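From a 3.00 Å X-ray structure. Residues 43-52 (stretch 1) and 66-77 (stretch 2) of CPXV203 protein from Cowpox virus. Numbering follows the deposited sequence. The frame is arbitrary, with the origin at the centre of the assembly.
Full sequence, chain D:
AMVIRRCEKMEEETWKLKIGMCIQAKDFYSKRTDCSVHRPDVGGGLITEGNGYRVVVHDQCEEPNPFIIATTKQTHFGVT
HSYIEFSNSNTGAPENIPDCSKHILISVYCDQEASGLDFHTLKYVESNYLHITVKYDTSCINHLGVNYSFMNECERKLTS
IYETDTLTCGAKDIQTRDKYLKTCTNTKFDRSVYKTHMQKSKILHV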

# COMPACT_ATOMS: atom_id res chain seq x y z
N GLY D 43 3.72 28.32 -19.62
CA GLY D 43 4.85 27.63 -19.03
C GLY D 43 4.96 26.21 -19.54
O GLY D 43 3.95 25.55 -19.80
N GLY D 44 6.20 25.73 -19.69
CA GLY D 44 6.45 24.39 -20.19
C GLY D 44 5.87 23.30 -19.30
O GLY D 44 6.20 23.21 -18.12
N GLY D 45 5.00 22.47 -19.88
CA GLY D 45 4.38 21.39 -19.14
C GLY D 45 2.99 21.06 -19.65
O GLY D 45 2.72 21.13 -20.85
N LEU D 46 2.10 20.71 -18.73
CA LEU D 46 0.72 20.37 -19.08
C LEU D 46 -0.27 20.71 -17.97
O LEU D 46 0.08 20.68 -16.79
CB LEU D 46 0.60 18.90 -19.48
CG LEU D 46 1.09 17.81 -18.52
CD1 LEU D 46 0.03 17.44 -17.48
CD2 LEU D 46 1.52 16.57 -19.29
N ILE D 47 -1.49 21.05 -18.36
CA ILE D 47 -2.56 21.32 -17.41
C ILE D 47 -3.75 20.41 -17.71
O ILE D 47 -4.19 20.32 -18.85
CB ILE D 47 -3.04 22.78 -17.48
CG1 ILE D 47 -1.85 23.74 -17.39
CG2 ILE D 47 -4.04 23.07 -16.38
CD1 ILE D 47 -2.24 25.20 -17.43
N THR D 48 -4.26 19.73 -16.68
CA THR D 48 -5.38 18.82 -16.87
C THR D 48 -6.58 19.13 -15.97
O THR D 48 -6.43 19.28 -14.76
CB THR D 48 -4.96 17.34 -16.70
OG1 THR D 48 -6.12 16.50 -16.79
CG2 THR D 48 -4.28 17.12 -15.35
N GLU D 49 -7.75 19.24 -16.58
CA GLU D 49 -8.98 19.47 -15.84
C GLU D 49 -9.83 18.21 -15.81
O GLU D 49 -10.01 17.56 -16.84
CB GLU D 49 -9.79 20.62 -16.46
CG GLU D 49 -9.05 21.94 -16.55
CD GLU D 49 -8.26 22.09 -17.84
OE1 GLU D 49 -8.20 21.12 -18.62
OE2 GLU D 49 -7.69 23.18 -18.07
N GLY D 50 -10.35 17.86 -14.64
CA GLY D 50 -11.21 16.69 -14.51
C GLY D 50 -11.31 16.15 -13.10
O GLY D 50 -10.39 16.27 -12.30
N ASN D 51 -12.46 15.53 -12.81
CA ASN D 51 -12.73 14.90 -11.52
C ASN D 51 -12.66 15.86 -10.33
O ASN D 51 -12.22 15.48 -9.24
CB ASN D 51 -11.82 13.69 -11.30
CG ASN D 51 -12.01 12.62 -12.36
OD1 ASN D 51 -12.51 12.89 -13.45
ND2 ASN D 51 -11.62 11.39 -12.04
N GLY D 52 -13.09 17.10 -10.54
CA GLY D 52 -13.16 18.07 -9.47
C GLY D 52 -11.85 18.78 -9.20
O GLY D 52 -11.77 19.66 -8.35
N PRO D 66 11.72 18.47 -24.96
CA PRO D 66 10.57 17.56 -24.96
C PRO D 66 10.16 17.16 -23.54
O PRO D 66 10.99 16.68 -22.78
CB PRO D 66 11.09 16.34 -25.73
CG PRO D 66 12.59 16.45 -25.69
CD PRO D 66 12.86 17.92 -25.71
N PHE D 67 8.89 17.37 -23.21
CA PHE D 67 8.38 17.05 -21.88
C PHE D 67 8.38 15.53 -21.69
O PHE D 67 8.07 14.78 -22.61
CB PHE D 67 6.98 17.63 -21.69
CG PHE D 67 6.55 17.72 -20.25
CD1 PHE D 67 7.10 18.67 -19.41
CD2 PHE D 67 5.58 16.87 -19.75
CE1 PHE D 67 6.71 18.76 -18.09
CE2 PHE D 67 5.18 16.96 -18.43
CZ PHE D 67 5.74 17.90 -17.60
N ILE D 68 8.73 15.09 -20.49
CA ILE D 68 8.91 13.66 -20.23
C ILE D 68 7.58 12.90 -20.17
O ILE D 68 7.57 11.67 -20.24
CB ILE D 68 9.72 13.42 -18.93
CG1 ILE D 68 10.45 12.07 -18.99
CG2 ILE D 68 8.83 13.51 -17.71
CD1 ILE D 68 11.40 11.83 -17.84
N ILE D 69 6.48 13.63 -20.07
CA ILE D 69 5.15 13.01 -20.06
C ILE D 69 4.45 13.23 -21.40
O ILE D 69 4.43 14.35 -21.92
CB ILE D 69 4.28 13.56 -18.92
CG1 ILE D 69 4.95 13.29 -17.57
CG2 ILE D 69 2.90 12.93 -18.95
CD1 ILE D 69 4.16 13.79 -16.38
N ALA D 70 3.87 12.17 -21.95
CA ALA D 70 3.23 12.23 -23.26
C ALA D 70 1.71 12.05 -23.21
O ALA D 70 0.98 12.72 -23.94
CB ALA D 70 3.86 11.21 -24.21
N THR D 71 1.25 11.15 -22.35
CA THR D 71 -0.18 10.83 -22.30
C THR D 71 -0.75 11.00 -20.89
O THR D 71 -0.08 10.74 -19.90
CB THR D 71 -0.43 9.38 -22.79
OG1 THR D 71 0.25 9.17 -24.03
CG2 THR D 71 -1.92 9.13 -22.99
N THR D 72 -2.00 11.46 -20.82
CA THR D 72 -2.69 11.65 -19.54
C THR D 72 -4.04 10.93 -19.54
O THR D 72 -4.81 11.05 -20.48
CB THR D 72 -2.91 13.14 -19.24
OG1 THR D 72 -1.71 13.87 -19.52
CG2 THR D 72 -3.30 13.34 -17.79
N LYS D 73 -4.31 10.19 -18.46
CA LYS D 73 -5.57 9.48 -18.32
C LYS D 73 -6.16 9.70 -16.93
O LYS D 73 -5.43 9.88 -15.96
CB LYS D 73 -5.38 7.98 -18.57
CG LYS D 73 -4.87 7.64 -19.96
CD LYS D 73 -4.65 6.15 -20.12
CE LYS D 73 -4.11 5.82 -21.50
NZ LYS D 73 -3.91 4.36 -21.69
N GLN D 74 -7.49 9.68 -16.85
CA GLN D 74 -8.18 9.85 -15.57
C GLN D 74 -9.38 8.92 -15.44
O GLN D 74 -9.98 8.51 -16.44
CB GLN D 74 -8.63 11.30 -15.38
CG GLN D 74 -7.50 12.29 -15.18
CD GLN D 74 -8.00 13.69 -14.87
OE1 GLN D 74 -7.26 14.66 -14.98
NE2 GLN D 74 -9.27 13.78 -14.47
N THR D 75 -9.73 8.59 -14.20
CA THR D 75 -10.92 7.81 -13.91
C THR D 75 -11.46 8.18 -12.54
O THR D 75 -10.80 8.89 -11.78
CB THR D 75 -10.64 6.30 -13.96
OG1 THR D 75 -11.86 5.57 -13.75
CG2 THR D 75 -9.64 5.91 -12.88
N HIS D 76 -12.65 7.70 -12.21
CA HIS D 76 -13.27 8.03 -10.93
C HIS D 76 -14.01 6.83 -10.33
O HIS D 76 -14.64 6.06 -11.05
CB HIS D 76 -14.24 9.20 -11.10
CG HIS D 76 -14.89 9.63 -9.82
ND1 HIS D 76 -14.30 10.50 -8.93
CD2 HIS D 76 -16.09 9.30 -9.27
CE1 HIS D 76 -15.10 10.69 -7.90
NE2 HIS D 76 -16.19 9.97 -8.08
N PHE D 77 -13.91 6.70 -9.01
CA PHE D 77 -14.61 5.64 -8.30
C PHE D 77 -15.27 6.19 -7.04
O PHE D 77 -14.68 6.97 -6.31
CB PHE D 77 -13.64 4.51 -7.92
CG PHE D 77 -13.13 3.74 -9.10
CD1 PHE D 77 -14.00 3.16 -10.00
CD2 PHE D 77 -11.77 3.60 -9.32
CE1 PHE D 77 -13.53 2.45 -11.09
CE2 PHE D 77 -11.29 2.89 -10.40
CZ PHE D 77 -12.18 2.32 -11.29

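The two stretches meet through side chains rather than backbone pairing, in a contact that is apolar at its N-terminal end and polar at its C-terminal end. The strand ending at Gly 50 and the strand 71-77 run in roughly the same direction, 21° apart, but their axes come no closer than 9.1 Å, and the gap is bridged by side chains; 469 Å² is buried, both sides summed.

At the apolar end, Phe 67 (chi1 t) lays one ring face against Gly 45. CA of Gly 45 lies 4.0 Å from the centroid of the Phe 67 ring, 24° off its normal, a CH-pi arrangement. Glycine suits this position for a local reason too: at phi/psi 149/-144 a CB would be jammed against the preceding carbonyl oxygen. Leu 46 points toward stretch 2, and its CD2 serves two apolar neighbours, lying 3.8 Å from CE2 of Phe 67 and 3.9 Å from CG2 of Ile 69. One methyl of Leu 46 thus packs against both an aromatic ring and an aliphatic side chain.

Farther along, alternation in the strand brings Thr 48 to the same side as Leu 46, while Glu 49 points away. OG1 of Thr 48 lies 2.8 Å from OE1 of Gln 74, close enough for a hydrogen bond, although the hydroxyl proton has another acceptor within reach. The extended Gln 74 side chain (chi1 m, chi2 t) carries its amide up to Gly 50, where NE2 of Gln 74 is 3.4 Å from C of Gly 50. An ideal CB on Gly 50 would sit 2.5 Å from NE2 of Gln 74, a clash, so the absent side chain makes room for the amide.

Asn 51 closes the contact: its ND2 approaches O of Thr 75 to 2.6 Å and CB of His 76 to 3.5 Å, placing a buried polar group beside a backbone carbonyl.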